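Local coordinates for ywnA (Bacillus subtilis subsp. subtilis, PDB 1XD7), which probably binds DNA as a winged helix-turn-helix transcriptional regulator of the Rrf2 family, at residues I52-A57 with G61-K66. Numbering follows the deposited sequence.
Sequences ILTSRA and GASLKK. With SO4 (sulfate ion), chain B.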
# COMPACT_ATOMS: atom_id res chain seq x y z
N ILE A 52 -18.17 -5.48 -14.10
CA ILE A 52 -17.70 -4.20 -14.58
C ILE A 52 -17.70 -4.30 -16.10
O ILE A 52 -17.89 -3.31 -16.81
CB ILE A 52 -16.28 -3.91 -14.12
CG1 ILE A 52 -16.28 -3.62 -12.61
CG2 ILE A 52 -15.72 -2.74 -14.91
CD1 ILE A 52 -14.93 -3.23 -12.07
N LEU A 53 -17.49 -5.52 -16.58
CA LEU A 53 -17.46 -5.77 -18.00
C LEU A 53 -18.47 -6.80 -18.35
O LEU A 53 -18.61 -7.81 -17.66
CB LEU A 53 -16.11 -6.29 -18.43
CG LEU A 53 -14.99 -5.27 -18.44
CD1 LEU A 53 -13.70 -6.00 -18.78
CD2 LEU A 53 -15.28 -4.18 -19.46
N THR A 54 -19.18 -6.53 -19.44
CA THR A 54 -20.17 -7.45 -19.95
C THR A 54 -19.47 -8.03 -21.16
O THR A 54 -18.57 -7.41 -21.72
CB THR A 54 -21.45 -6.74 -20.39
OG1 THR A 54 -22.42 -7.72 -20.78
CG2 THR A 54 -21.18 -5.82 -21.57
N SER A 55 -19.86 -9.23 -21.56
CA SER A 55 -19.25 -9.87 -22.70
C SER A 55 -20.38 -10.33 -23.58
O SER A 55 -21.49 -10.56 -23.09
CB SER A 55 -18.41 -11.05 -22.23
OG SER A 55 -17.57 -11.52 -23.26
N ARG A 56 -20.14 -10.45 -24.88
CA ARG A 56 -21.19 -10.90 -25.79
C ARG A 56 -20.65 -11.93 -26.77
O ARG A 56 -20.52 -11.64 -27.97
CB ARG A 56 -21.80 -9.70 -26.53
CG ARG A 56 -23.07 -10.03 -27.30
CD ARG A 56 -23.78 -8.75 -27.69
NE ARG A 56 -24.89 -8.99 -28.62
CZ ARG A 56 -25.65 -8.02 -29.13
NH1 ARG A 56 -25.42 -6.75 -28.81
NH2 ARG A 56 -26.63 -8.33 -29.97
N ALA A 57 -20.35 -13.11 -26.24
CA ALA A 57 -19.82 -14.25 -27.00
C ALA A 57 -20.16 -14.17 -28.48
O ALA A 57 -21.27 -13.78 -28.86
CB ALA A 57 -20.34 -15.55 -26.42
N GLY A 61 -13.14 -10.03 -27.15
CA GLY A 61 -13.12 -9.11 -26.04
C GLY A 61 -14.48 -8.93 -25.39
O GLY A 61 -15.35 -9.80 -25.48
N ALA A 62 -14.65 -7.79 -24.73
CA ALA A 62 -15.89 -7.48 -24.05
C ALA A 62 -16.06 -5.97 -24.05
O ALA A 62 -15.45 -5.26 -24.85
CB ALA A 62 -15.86 -7.99 -22.62
N SER A 63 -16.88 -5.47 -23.13
CA SER A 63 -17.09 -4.04 -23.05
C SER A 63 -17.63 -3.60 -21.71
O SER A 63 -18.13 -4.40 -20.93
CB SER A 63 -18.01 -3.61 -24.19
OG SER A 63 -19.03 -4.57 -24.37
N LEU A 64 -17.51 -2.30 -21.45
CA LEU A 64 -17.97 -1.72 -20.20
C LEU A 64 -19.45 -1.93 -19.98
O LEU A 64 -20.25 -1.72 -20.89
CB LEU A 64 -17.68 -0.22 -20.16
CG LEU A 64 -16.24 0.19 -20.45
CD1 LEU A 64 -16.03 1.66 -20.06
CD2 LEU A 64 -15.30 -0.71 -19.67
N LYS A 65 -19.81 -2.36 -18.78
CA LYS A 65 -21.21 -2.56 -18.47
C LYS A 65 -21.79 -1.19 -18.24
O LYS A 65 -22.97 -0.95 -18.49
CB LYS A 65 -21.38 -3.40 -17.21
CG LYS A 65 -22.81 -3.85 -16.97
CD LYS A 65 -22.90 -4.81 -15.78
CE LYS A 65 -24.24 -5.54 -15.74
NZ LYS A 65 -24.41 -6.46 -16.91
N LYS A 66 -20.95 -0.27 -17.78
CA LYS A 66 -21.40 1.09 -17.54
C LYS A 66 -20.44 2.13 -18.09
O LYS A 66 -19.36 1.82 -18.57
CB LYS A 66 -21.61 1.35 -16.05
CG LYS A 66 -20.43 0.97 -15.16
CD LYS A 66 -20.46 1.66 -13.78
CE LYS A 66 -21.84 1.72 -13.16
NZ LYS A 66 -22.57 0.43 -13.26
S SO4 B . -11.40 -12.72 -26.45
O1 SO4 B . -10.61 -13.87 -26.90
O2 SO4 B . -10.76 -11.48 -26.91
O3 SO4 B . -12.78 -12.84 -26.97
O4 SO4 B . -11.47 -12.71 -24.98
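Leu-53 and Leu-64 meet by their methyl ends: CD2 of Leu-53 lies 3.5 Å from CD2 of Leu-64, although neither CB is directed at the opposite strand. In Leu-53 the first torsion (chi1 -73°) sets CG beside the backbone N, anti to the carbonyl carbon, and CD2 then comes up against the peptide of Ser-63, 3.2 Å from its O. Both leucines also touch Leu-15 and Ile-18 of helix 7-19, which sets the two leucine ends against that helix. Thr-54 and Ser-63 share one face of the sheet, where CG2 of Thr-54 stands 3.7 Å from OG of Ser-63, a methyl-to-hydroxyl contact. Their backbones form an antiparallel hydrogen-bonded pair: Thr-54 N gives its hydrogen to Ser-63 O at 2.8 Å, and Ser-63 N returns one to Thr-54 O at 2.9 Å. This two-stranded hairpin, following helix 37-49 of the predicted helix-turn-helix, corresponds to the wing of the winged-helix fold. Past the pair, Lys-65 N donates a further backbone hydrogen bond to Ile-52 O at 2.9 Å. Toward the loop, the methyl of Ala-62 faces the other strand, with CB 3.9 Å from CA of Ser-55. At that end Gly-61 N donates to sulfate O2 at 2.8 Å, while Ser-26 and Arg-41 bind the same anion, probably acquired from the crystallisation liquor.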